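Local coordinates for N-(5'-phosphoribosyl)anthranilate isomerase (Jonesia denitrificans, PDB 4WUI), which probably catalyses the isomerisation of N-(5-phospho-beta-D-ribosyl)anthranilate to 1-(2-carboxyphenylamino)-1-deoxy-D-ribulose 5-phosphate, the third step of tryptophan synthesis from chorismate, at residues A[7-12]-A[59-64]; A[30-35]-A[40-45]; A[36-41]-A[186-191]; A[69-74]-A[80-85]. All coordinates share one frame; numbering follows the deposited sequence.

Contact 1: residues A[7-12]-A[59-64]; sequences KVCGLT and VLVVAT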
loop_
_atom_site.group_PDB
_atom_site.type_symbol
_atom_site.label_atom_id
_atom_site.label_comp_id
_atom_site.label_asym_id
_atom_site.label_seq_id
_atom_site.Cartn_x
_atom_site.Cartn_y
_atom_site.Cartn_z
ATOM N N LYS A 7 0.866 -4.189 4.104
ATOM C CA LYS A 7 -0.149 -3.146 4.032
ATOM C C LYS A 7 -1.372 -3.664 3.298
ATOM O O LYS A 7 -1.260 -4.212 2.208
ATOM C CB LYS A 7 0.388 -1.923 3.292
ATOM C CG LYS A 7 -0.683 -0.832 3.134
ATOM C CD LYS A 7 -0.068 0.507 2.817
ATOM C CE LYS A 7 -1.012 1.479 2.210
ATOM N NZ LYS A 7 -1.058 1.352 0.730
ATOM N N VAL A 8 -2.541 -3.437 3.896
ATOM C CA VAL A 8 -3.810 -3.621 3.209
ATOM C C VAL A 8 -4.315 -2.226 2.867
ATOM O O VAL A 8 -4.434 -1.363 3.742
ATOM C CB VAL A 8 -4.822 -4.378 4.060
ATOM C CG1 VAL A 8 -6.045 -4.667 3.214
ATOM C CG2 VAL A 8 -4.195 -5.678 4.601
ATOM N N CYS A 9 -4.570 -2.007 1.583
ATOM C CA CYS A 9 -4.921 -0.685 1.093
ATOM C C CYS A 9 -6.385 -0.600 0.721
ATOM O O CYS A 9 -6.988 -1.566 0.299
ATOM C CB CYS A 9 -4.056 -0.320 -0.115
ATOM S SG CYS A 9 -4.047 1.470 -0.402
ATOM N N GLY A 10 -6.957 0.584 0.826
ATOM C CA GLY A 10 -8.306 0.782 0.354
ATOM C C GLY A 10 -9.387 0.198 1.236
ATOM O O GLY A 10 -10.356 -0.363 0.721
ATOM N N LEU A 11 -9.250 0.352 2.556
ATOM C CA LEU A 11 -10.292 -0.093 3.472
ATOM C C LEU A 11 -11.335 0.991 3.614
ATOM O O LEU A 11 -11.043 2.179 3.573
ATOM C CB LEU A 11 -9.715 -0.446 4.830
ATOM C CG LEU A 11 -9.125 -1.889 4.913
ATOM C CD1 LEU A 11 -7.977 -2.141 4.014
ATOM C CD2 LEU A 11 -8.784 -2.230 6.353
ATOM N N THR A 12 -12.583 0.573 3.836
ATOM C CA THR A 12 -13.685 1.523 3.885
ATOM C C THR A 12 -14.642 1.344 5.059
ATOM O O THR A 12 -15.573 2.165 5.205
ATOM C CB THR A 12 -14.490 1.480 2.573
ATOM O OG1 THR A 12 -15.066 0.171 2.449
ATOM C CG2 THR A 12 -13.639 1.816 1.363
ATOM N N VAL A 59 -2.381 5.216 6.543
ATOM C CA VAL A 59 -1.850 5.802 5.335
ATOM C C VAL A 59 -2.974 6.462 4.561
ATOM O O VAL A 59 -3.953 5.807 4.198
ATOM C CB VAL A 59 -1.169 4.724 4.453
ATOM C CG1 VAL A 59 -0.504 5.377 3.250
ATOM C CG2 VAL A 59 -0.178 3.885 5.254
ATOM N N LEU A 60 -2.834 7.756 4.290
ATOM C CA LEU A 60 -3.722 8.472 3.379
ATOM C C LEU A 60 -3.170 8.296 1.982
ATOM O O LEU A 60 -2.023 8.662 1.713
ATOM C CB LEU A 60 -3.791 9.955 3.733
ATOM C CG LEU A 60 -4.565 10.816 2.754
ATOM C CD1 LEU A 60 -6.053 10.425 2.754
ATOM C CD2 LEU A 60 -4.427 12.277 3.076
ATOM N N VAL A 61 -3.991 7.738 1.086
ATOM C CA VAL A 61 -3.569 7.452 -0.278
ATOM C C VAL A 61 -4.287 8.393 -1.233
ATOM O O VAL A 61 -5.516 8.377 -1.299
ATOM C CB VAL A 61 -3.870 5.975 -0.638
ATOM C CG1 VAL A 61 -3.443 5.669 -2.032
ATOM C CG2 VAL A 61 -3.232 5.025 0.361
ATOM N N VAL A 62 -3.536 9.242 -1.938
ATOM C CA VAL A 62 -4.098 10.207 -2.864
ATOM C C VAL A 62 -3.547 10.007 -4.269
ATOM O O VAL A 62 -2.493 9.398 -4.478
ATOM C CB VAL A 62 -3.841 11.665 -2.397
ATOM C CG1 VAL A 62 -4.619 11.958 -1.133
ATOM C CG2 VAL A 62 -2.343 11.910 -2.174
ATOM N N ALA A 63 -4.268 10.549 -5.238
ATOM C CA ALA A 63 -3.929 10.399 -6.649
ATOM C C ALA A 63 -4.033 11.696 -7.443
ATOM O O ALA A 63 -3.156 11.997 -8.246
ATOM C CB ALA A 63 -4.813 9.328 -7.292
ATOM N N THR A 64 -5.118 12.453 -7.242
ATOM C CA THR A 64 -5.467 13.601 -8.066
ATOM C C THR A 64 -5.653 14.865 -7.228
ATOM O O THR A 64 -6.042 15.903 -7.742
ATOM C CB THR A 64 -6.766 13.301 -8.890
ATOM O OG1 THR A 64 -7.791 12.850 -8.016
ATOM C CG2 THR A 64 -6.477 12.254 -9.956
#

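Contact 2: residues A[30-35]-A[40-45]; sequences FVHAPT and LTPPHI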
loop_
_atom_site.group_PDB
_atom_site.type_symbol
_atom_site.label_atom_id
_atom_site.label_comp_id
_atom_site.label_asym_id
_atom_site.label_seq_id
_atom_site.Cartn_x
_atom_site.Cartn_y
_atom_site.Cartn_z
ATOM N N PHE A 30 -6.238 4.295 3.509
ATOM C CA PHE A 30 -7.532 4.950 3.295
ATOM C C PHE A 30 -7.385 5.807 2.050
ATOM O O PHE A 30 -6.555 6.731 2.020
ATOM C CB PHE A 30 -7.902 5.805 4.507
ATOM C CG PHE A 30 -8.044 5.012 5.779
ATOM C CD1 PHE A 30 -8.977 3.976 5.882
ATOM C CD2 PHE A 30 -7.263 5.286 6.892
ATOM C CE1 PHE A 30 -9.096 3.247 7.062
ATOM C CE2 PHE A 30 -7.402 4.528 8.063
ATOM C CZ PHE A 30 -8.315 3.526 8.134
ATOM N N VAL A 31 -8.153 5.477 1.023
ATOM C CA VAL A 31 -8.031 6.116 -0.269
ATOM C C VAL A 31 -8.918 7.347 -0.363
ATOM O O VAL A 31 -10.109 7.291 -0.066
ATOM C CB VAL A 31 -8.375 5.115 -1.380
ATOM C CG1 VAL A 31 -8.512 5.787 -2.750
ATOM C CG2 VAL A 31 -7.362 3.999 -1.413
ATOM N N HIS A 32 -8.318 8.459 -0.788
ATOM C CA HIS A 32 -9.019 9.669 -1.108
ATOM C C HIS A 32 -8.675 9.977 -2.547
ATOM O O HIS A 32 -7.573 10.429 -2.843
ATOM C CB HIS A 32 -8.590 10.811 -0.200
ATOM C CG HIS A 32 -9.321 12.076 -0.462
ATOM N ND1 HIS A 32 -10.623 12.310 -0.062
ATOM C CD2 HIS A 32 -8.911 13.195 -1.085
ATOM C CE1 HIS A 32 -10.990 13.516 -0.448
ATOM N NE2 HIS A 32 -9.970 14.073 -1.073
ATOM N N ALA A 33 -9.593 9.618 -3.437
ATOM C CA ALA A 33 -9.355 9.621 -4.894
ATOM C C ALA A 33 -10.724 9.416 -5.509
ATOM O O ALA A 33 -11.209 8.294 -5.587
ATOM C CB ALA A 33 -8.419 8.501 -5.313
ATOM N N PRO A 34 -11.395 10.508 -5.902
ATOM C CA PRO A 34 -12.781 10.410 -6.383
ATOM C C PRO A 34 -13.003 9.496 -7.578
ATOM O O PRO A 34 -14.145 9.162 -7.888
ATOM C CB PRO A 34 -13.128 11.862 -6.738
ATOM C CG PRO A 34 -12.305 12.665 -5.804
ATOM C CD PRO A 34 -10.997 11.927 -5.735
ATOM N N THR A 35 -11.953 9.137 -8.288
ATOM C CA THR A 35 -12.054 8.202 -9.401
ATOM C C THR A 35 -12.017 6.739 -8.977
ATOM O O THR A 35 -12.133 5.872 -9.844
ATOM C CB THR A 35 -10.922 8.446 -10.440
ATOM O OG1 THR A 35 -9.650 8.283 -9.816
ATOM C CG2 THR A 35 -11.017 9.850 -10.996
ATOM N N LEU A 40 -12.932 7.663 -0.085
ATOM C CA LEU A 40 -13.490 8.118 1.173
ATOM C C LEU A 40 -13.411 9.637 1.261
ATOM O O LEU A 40 -12.423 10.256 0.848
ATOM C CB LEU A 40 -12.710 7.523 2.351
ATOM C CG LEU A 40 -12.750 6.003 2.471
ATOM C CD1 LEU A 40 -11.623 5.545 3.418
ATOM C CD2 LEU A 40 -14.085 5.518 2.943
ATOM N N THR A 41 -14.427 10.231 1.855
ATOM C CA THR A 41 -14.436 11.673 2.107
ATOM C C THR A 41 -13.599 11.995 3.350
ATOM O O THR A 41 -13.331 11.131 4.170
ATOM C CB THR A 41 -15.855 12.166 2.374
ATOM O OG1 THR A 41 -16.296 11.641 3.633
ATOM C CG2 THR A 41 -16.825 11.777 1.260
ATOM N N PRO A 42 -13.202 13.273 3.505
ATOM C CA PRO A 42 -12.378 13.621 4.674
ATOM C C PRO A 42 -12.984 13.278 6.029
ATOM O O PRO A 42 -12.309 12.713 6.862
ATOM C CB PRO A 42 -12.125 15.130 4.477
ATOM C CG PRO A 42 -12.136 15.284 2.982
ATOM C CD PRO A 42 -13.279 14.392 2.544
ATOM N N PRO A 43 -14.274 13.569 6.252
ATOM C CA PRO A 43 -14.834 13.216 7.563
ATOM C C PRO A 43 -14.765 11.721 7.830
ATOM O O PRO A 43 -14.594 11.286 8.977
ATOM C CB PRO A 43 -16.288 13.732 7.461
ATOM C CG PRO A 43 -16.262 14.788 6.480
ATOM C CD PRO A 43 -15.243 14.360 5.452
ATOM N N HIS A 44 -14.956 10.919 6.792
ATOM C CA HIS A 44 -14.940 9.473 6.972
ATOM C C HIS A 44 -13.521 8.973 7.224
ATOM O O HIS A 44 -13.307 8.102 8.078
ATOM C CB HIS A 44 -15.597 8.800 5.776
ATOM C CG HIS A 44 -16.029 7.401 6.055
ATOM N ND1 HIS A 44 -16.599 6.592 5.096
ATOM C CD2 HIS A 44 -16.036 6.692 7.208
ATOM C CE1 HIS A 44 -16.921 5.433 5.648
ATOM N NE2 HIS A 44 -16.578 5.465 6.928
ATOM N N ILE A 45 -12.551 9.488 6.491
ATOM C CA ILE A 45 -11.160 9.107 6.762
ATOM C C ILE A 45 -10.788 9.476 8.207
ATOM O O ILE A 45 -10.101 8.722 8.882
ATOM C CB ILE A 45 -10.183 9.756 5.780
ATOM C CG1 ILE A 45 -10.500 9.309 4.357
ATOM C CG2 ILE A 45 -8.731 9.417 6.142
ATOM C CD1 ILE A 45 -9.769 10.071 3.257
#

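Contact 3: residues A[36-41]-A[186-191]; sequences SPRHLT and GVKDPA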
loop_
_atom_site.group_PDB
_atom_site.type_symbol
_atom_site.label_atom_id
_atom_site.label_comp_id
_atom_site.label_asym_id
_atom_site.label_seq_id
_atom_site.Cartn_x
_atom_site.Cartn_y
_atom_site.Cartn_z
ATOM N N SER A 36 -11.823 6.463 -7.686
ATOM C CA SER A 36 -11.646 5.088 -7.193
ATOM C C SER A 36 -12.897 4.594 -6.505
ATOM O O SER A 36 -13.542 5.342 -5.759
ATOM C CB SER A 36 -10.526 5.055 -6.157
ATOM O OG SER A 36 -10.479 3.811 -5.473
ATOM N N PRO A 37 -13.200 3.298 -6.649
ATOM C CA PRO A 37 -14.314 2.730 -5.881
ATOM C C PRO A 37 -14.022 2.637 -4.384
ATOM O O PRO A 37 -14.945 2.373 -3.618
ATOM C CB PRO A 37 -14.489 1.336 -6.470
ATOM C CG PRO A 37 -13.115 0.973 -6.969
ATOM C CD PRO A 37 -12.567 2.291 -7.515
ATOM N N ARG A 38 -12.773 2.832 -3.980
ATOM C CA ARG A 38 -12.384 2.829 -2.576
ATOM C C ARG A 38 -12.386 4.227 -1.961
ATOM O O ARG A 38 -12.003 4.386 -0.807
ATOM C CB ARG A 38 -11.019 2.134 -2.417
ATOM C CG ARG A 38 -11.046 0.696 -2.875
ATOM C CD ARG A 38 -10.210 0.442 -4.078
ATOM N NE ARG A 38 -10.394 -0.897 -4.596
ATOM C CZ ARG A 38 -10.321 -1.186 -5.878
ATOM N NH1 ARG A 38 -9.980 -0.270 -6.769
ATOM N NH2 ARG A 38 -10.598 -2.404 -6.265
ATOM N N HIS A 39 -12.849 5.235 -2.702
ATOM C CA HIS A 39 -12.828 6.626 -2.254
ATOM C C HIS A 39 -13.541 6.847 -0.928
ATOM O O HIS A 39 -14.665 6.371 -0.734
ATOM C CB HIS A 39 -13.474 7.509 -3.312
ATOM C CG HIS A 39 -13.516 8.967 -2.946
ATOM N ND1 HIS A 39 -12.374 9.732 -2.773
ATOM C CD2 HIS A 39 -14.577 9.779 -2.700
ATOM C CE1 HIS A 39 -12.754 10.959 -2.444
ATOM N NE2 HIS A 39 -14.076 11.010 -2.388
ATOM N N LEU A 40 -12.932 7.663 -0.085
ATOM C CA LEU A 40 -13.490 8.118 1.173
ATOM C C LEU A 40 -13.411 9.637 1.261
ATOM O O LEU A 40 -12.423 10.256 0.848
ATOM C CB LEU A 40 -12.710 7.523 2.351
ATOM C CG LEU A 40 -12.750 6.003 2.471
ATOM C CD1 LEU A 40 -11.623 5.545 3.418
ATOM C CD2 LEU A 40 -14.085 5.518 2.943
ATOM N N THR A 41 -14.427 10.231 1.855
ATOM C CA THR A 41 -14.436 11.673 2.107
ATOM C C THR A 41 -13.599 11.995 3.350
ATOM O O THR A 41 -13.331 11.131 4.170
ATOM C CB THR A 41 -15.855 12.166 2.374
ATOM O OG1 THR A 41 -16.296 11.641 3.633
ATOM C CG2 THR A 41 -16.825 11.777 1.260
ATOM N N GLY A 186 -14.054 -1.789 -3.087
ATOM C CA GLY A 186 -14.278 -1.037 -1.891
ATOM C C GLY A 186 -14.874 -1.847 -0.784
ATOM O O GLY A 186 -15.289 -1.229 0.190
ATOM N N VAL A 187 -14.971 -3.184 -0.914
ATOM C CA VAL A 187 -15.481 -4.000 0.176
ATOM C C VAL A 187 -14.418 -5.053 0.521
ATOM O O VAL A 187 -14.259 -6.057 -0.183
ATOM C CB VAL A 187 -16.813 -4.685 -0.160
ATOM C CG1 VAL A 187 -17.350 -5.388 1.066
ATOM C CG2 VAL A 187 -17.828 -3.653 -0.699
ATOM N N LYS A 188 -13.671 -4.817 1.596
ATOM C CA LYS A 188 -12.642 -5.773 2.006
ATOM C C LYS A 188 -13.308 -6.958 2.692
ATOM O O LYS A 188 -14.266 -6.811 3.457
ATOM C CB LYS A 188 -11.581 -5.122 2.875
ATOM C CG LYS A 188 -10.307 -4.824 2.108
ATOM C CD LYS A 188 -10.497 -3.789 1.021
ATOM C CE LYS A 188 -9.251 -3.629 0.175
ATOM N NZ LYS A 188 -9.424 -2.585 -0.852
ATOM N N ASP A 189 -12.774 -8.144 2.419
ATOM C CA ASP A 189 -13.322 -9.415 2.876
ATOM C C ASP A 189 -12.452 -9.933 4.023
ATOM O O ASP A 189 -11.299 -10.286 3.788
ATOM C CB ASP A 189 -13.280 -10.385 1.682
ATOM C CG ASP A 189 -13.885 -11.747 1.993
ATOM O OD1 ASP A 189 -13.902 -12.149 3.170
ATOM O OD2 ASP A 189 -14.370 -12.433 1.060
ATOM N N PRO A 190 -12.989 -10.009 5.263
ATOM C CA PRO A 190 -12.150 -10.480 6.375
ATOM C C PRO A 190 -11.462 -11.820 6.120
ATOM O O PRO A 190 -10.308 -11.974 6.495
ATOM C CB PRO A 190 -13.163 -10.570 7.534
ATOM C CG PRO A 190 -14.131 -9.456 7.240
ATOM C CD PRO A 190 -14.320 -9.566 5.735
ATOM N N ALA A 191 -12.168 -12.779 5.527
ATOM C CA ALA A 191 -11.549 -14.082 5.302
ATOM C C ALA A 191 -10.357 -13.975 4.357
ATOM O O ALA A 191 -9.362 -14.681 4.542
ATOM C CB ALA A 191 -12.567 -15.072 4.771
#

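Contact 4: residues A[69-74]-A[80-85]; sequences DALALA and SVLQLH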
loop_
_atom_site.group_PDB
_atom_site.type_symbol
_atom_site.label_atom_id
_atom_site.label_comp_id
_atom_site.label_asym_id
_atom_site.label_seq_id
_atom_site.Cartn_x
_atom_site.Cartn_y
_atom_site.Cartn_z
ATOM N N ASP A 69 -3.283 20.534 -0.791
ATOM C CA ASP A 69 -4.513 20.016 -0.214
ATOM C C ASP A 69 -4.317 18.619 0.373
ATOM O O ASP A 69 -4.909 18.299 1.405
ATOM C CB ASP A 69 -5.625 19.957 -1.262
ATOM C CG ASP A 69 -6.153 21.310 -1.675
ATOM O OD1 ASP A 69 -5.774 22.346 -1.086
ATOM O OD2 ASP A 69 -7.049 21.302 -2.553
ATOM N N ALA A 70 -3.505 17.805 -0.287
ATOM C CA ALA A 70 -3.223 16.479 0.217
ATOM C C ALA A 70 -2.501 16.542 1.547
ATOM O O ALA A 70 -2.783 15.772 2.471
ATOM C CB ALA A 70 -2.432 15.676 -0.796
ATOM N N LEU A 71 -1.551 17.474 1.656
ATOM C CA LEU A 71 -0.854 17.703 2.913
ATOM C C LEU A 71 -1.814 18.134 4.005
ATOM O O LEU A 71 -1.770 17.641 5.128
ATOM C CB LEU A 71 0.239 18.747 2.715
ATOM C CG LEU A 71 1.491 18.236 2.025
ATOM C CD1 LEU A 71 2.321 19.409 1.527
ATOM C CD2 LEU A 71 2.307 17.358 2.966
ATOM N N ALA A 72 -2.695 19.076 3.680
ATOM C CA ALA A 72 -3.677 19.551 4.655
ATOM C C ALA A 72 -4.566 18.402 5.131
ATOM O O ALA A 72 -4.894 18.309 6.325
ATOM C CB ALA A 72 -4.509 20.679 4.071
ATOM N N LEU A 73 -4.950 17.530 4.196
ATOM C CA LEU A 73 -5.805 16.392 4.538
ATOM C C LEU A 73 -5.046 15.356 5.383
ATOM O O LEU A 73 -5.603 14.784 6.327
ATOM C CB LEU A 73 -6.321 15.746 3.258
ATOM C CG LEU A 73 -7.331 14.610 3.451
ATOM C CD1 LEU A 73 -8.558 15.080 4.204
ATOM C CD2 LEU A 73 -7.725 14.081 2.089
ATOM N N ALA A 74 -3.772 15.135 5.096
ATOM C CA ALA A 74 -2.981 14.244 5.928
ATOM C C ALA A 74 -2.919 14.755 7.345
ATOM O O ALA A 74 -3.045 13.987 8.306
ATOM C CB ALA A 74 -1.580 14.076 5.356
ATOM N N SER A 80 -0.611 8.528 9.801
ATOM C CA SER A 80 0.829 8.389 9.981
ATOM C C SER A 80 1.602 8.772 8.713
ATOM O O SER A 80 2.716 9.295 8.802
ATOM C CB SER A 80 1.175 6.917 10.329
ATOM O OG SER A 80 0.285 6.243 11.229
ATOM N N VAL A 81 1.077 8.406 7.552
ATOM C CA VAL A 81 1.813 8.427 6.289
ATOM C C VAL A 81 0.937 9.028 5.185
ATOM O O VAL A 81 -0.258 8.749 5.131
ATOM C CB VAL A 81 2.200 6.996 5.862
ATOM C CG1 VAL A 81 2.871 6.950 4.512
ATOM C CG2 VAL A 81 3.051 6.295 6.904
ATOM N N LEU A 82 1.564 9.815 4.315
ATOM C CA LEU A 82 0.959 10.281 3.067
ATOM C C LEU A 82 1.555 9.516 1.902
ATOM O O LEU A 82 2.765 9.613 1.663
ATOM C CB LEU A 82 1.198 11.784 2.913
ATOM C CG LEU A 82 0.716 12.411 1.604
ATOM C CD1 LEU A 82 -0.781 12.254 1.406
ATOM C CD2 LEU A 82 1.088 13.886 1.557
ATOM N N GLN A 83 0.734 8.741 1.176
ATOM C CA GLN A 83 1.155 7.973 0.027
ATOM C C GLN A 83 0.644 8.640 -1.255
ATOM O O GLN A 83 -0.568 8.839 -1.416
ATOM C CB GLN A 83 0.648 6.518 0.098
ATOM C CG GLN A 83 0.999 5.691 -1.100
ATOM C CD GLN A 83 0.417 4.302 -1.061
ATOM O OE1 GLN A 83 0.439 3.639 -0.026
ATOM N NE2 GLN A 83 -0.108 3.846 -2.189
ATOM N N LEU A 84 1.568 8.962 -2.160
ATOM C CA LEU A 84 1.286 9.663 -3.395
ATOM C C LEU A 84 1.331 8.682 -4.556
ATOM O O LEU A 84 2.337 8.008 -4.791
ATOM C CB LEU A 84 2.351 10.744 -3.616
ATOM C CG LEU A 84 2.466 11.763 -2.504
ATOM C CD1 LEU A 84 3.631 12.711 -2.764
ATOM C CD2 LEU A 84 1.173 12.506 -2.294
ATOM N N HIS A 85 0.246 8.627 -5.318
ATOM C CA HIS A 85 0.232 7.788 -6.499
ATOM C C HIS A 85 1.140 8.356 -7.601
ATOM O O HIS A 85 1.695 9.458 -7.496
ATOM C CB HIS A 85 -1.185 7.666 -6.995
ATOM C CG HIS A 85 -1.466 6.411 -7.758
ATOM N ND1 HIS A 85 -1.875 6.408 -9.078
ATOM C CD2 HIS A 85 -1.460 5.113 -7.364
ATOM C CE1 HIS A 85 -2.093 5.163 -9.470
ATOM N NE2 HIS A 85 -1.842 4.357 -8.449
#

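Contact 1: residues A[7-12]-A[59-64]
Lys7 lays the far part of its aliphatic chain aslant over Val59, with CE 3.9 Å from Val59 CB. With CG anti to the backbone N (chi1 177°), the lysine chain runs out straight across the gap until its last torsion (chi4 -88°) turns NZ aside from the valine. That amino group forms a salt bridge with Asp176 and a hydrogen bond to Gln83 OE1, partners that probably offset the cost of burying it, while CD and CE lie against the valine. Val61, the next valine facing the same way, has Lys7 NZ 4.3 Å from its CG2 but is met more closely by Cys9. Cys9 SG rests against Val61 CG2 at 3.7 Å, an apolar touch of the sulfur on one methyl. All this lies toward the C-terminal ends of the strands, where TIM barrels carry their active sites, and a bound citrate is about 5 Å from the Cys9 side chain. Strand 27-32 runs between strands 5-8 and 57-62, so the contact spans the interior of the closed eight-stranded parallel barrel, with Val81 and Gln83 of strand 81-84 beside Val59 and helix 67-77 packed against Leu60 and Val62 on the outer side.

Contact 2: residues A[30-35]-A[40-45]
Leu40 starts the contact with both its backbone and its side chain. Its N donates to Val31 O at 2.8 Å, with the N-H bent to 135° at the hydrogen. Its CD1 lies 3.9 Å from Phe30 CB and touches the near part of the ring, the two side chains meeting at a slant. The carbonyl of the same residue is used as well: His32 ND1 donates to Leu40 O over 2.9 Å, a fairly straight bond (162°) with the oxygen at the edge of the imidazole and in its plane. Thr41 follows as the N-cap residue of helix 42-50, and its O takes the N-H of Ile45. Pro42, in the first turn, sets CD 3.9 Å from His32 CE1. One turn on, Ile45 comes back to the strand with both branches: CD1 reaches His32 CB at 3.7 Å, and CG2 lies 4.1 Å from Phe30 CB. This joins the C-terminal part of strand 27-32 to the start of the helix that follows it, the first half of a beta-alpha-beta unit of the TIM barrel. Because ND1 is the donor, the bond to Leu40 O assigns a proton to that nitrogen and helps to fix the rotation of the ring; NE2 is hydrogen-bonded to a bound citrate, probably from the crystallisation liquor.

Contact 3: residues A[36-41]-A[186-191]
The guanidinium of Arg38, in the conformer described here, has Pro37 CG on one face, 3.3 Å above its plane and displaced toward the rim, while Gly186 N and Lys188 NZ approach it obliquely. The touch across the contact lies further back on the arginine chain, where Arg38 CG sits 3.8 Å from Gly186 CA. A bend at chi2 (114°) then carries the rest of the chain past the glycine. Pro37 O comes in as well, 3.9 Å from Gly186 CA, and the missing CB leaves the carbonyl room to do so; the positive phi (77°) also suits glycine. The shape of 36-41 comes from a type I beta turn, closed by His39 N bonding to Ser36 O, together with an ST turn in which Ser36 OG accepts from Arg38 N at 2.9 Å. In TIM-barrel terms this turn belongs to the loop after strand 27-32, and it packs on Gly186, just ahead of the short strand 187-188, which leads to the last helix, whose N-cap is Asp189. Lys188 sends its amino group toward the arginine, with NZ 4.2 Å from both Arg38 CG and Arg38 NE. The two cations gather round one acid: Glu182 takes a salt bridge from Arg38 NH2 through OE1, in this conformer, and another from Lys188 NZ through OE2, which also accepts from Gly186 N. Lys188 NZ also bonds to the carbonyls of Cys9 and Gly10.

Contact 4: residues A[69-74]-A[80-85]
This is apolar packing of a helix on a strand, on the outer wall of the barrel, with Leu82 as the side chain that links the two. Leu82 points from strand 81-84 at residues 69-74 of helix 67-77. Its CD2 touches Leu71 CD2 at 3.9 Å, the two leucines crossing at about a right angle. The other methyl, CD1, lies 4.4 Å from Ala70 CB and 4.2 Å from Ala70 O, while Leu82 CB faces Ala74 CB at 4.4 Å. CG anti to the backbone N (chi1 176°) lifts the branch off the strand and lets its two methyls part between Leu71 and Ala70. The partners belong to a beta-alpha-beta unit of strand 57-62, helix 67-77 and strand 81-84, one of the repeating steps of the TIM barrel. Helix and strand segments run roughly antiparallel, at 150°, and their axes come within 9.2 Å, a spacing consistent with the two small alanines on the inner face of the helix. Gln83, beside Leu82 in the strand, touches Val59 and Val61 on the inner side, while Leu71 also leans on Tyr95 and Ala96 of helix 90-99, the next helix round the barrel.

From the N terminus, contact 1 opens at 7-12 on the first barrel strand and closes at 59-64 on the third. Contact 2 falls within that loop, holding strand 27-32 to the start of helix 42-50. Contact 3 begins at 36-41, sharing Leu40 and Thr41 with contact 2, and closes only at 186-191, so it crosses contact 1 and brings the loop after the second strand to the chain just ahead of the last helix. Contact 4 comes after contact 1 has closed and lies inside the long loop of contact 3, seating helix 67-77 on strand 81-84. The backbone bond between Leu60 and Gln83 joins contacts 1 and 4, and Thr12 to Gly186 joins contacts 1 and 3.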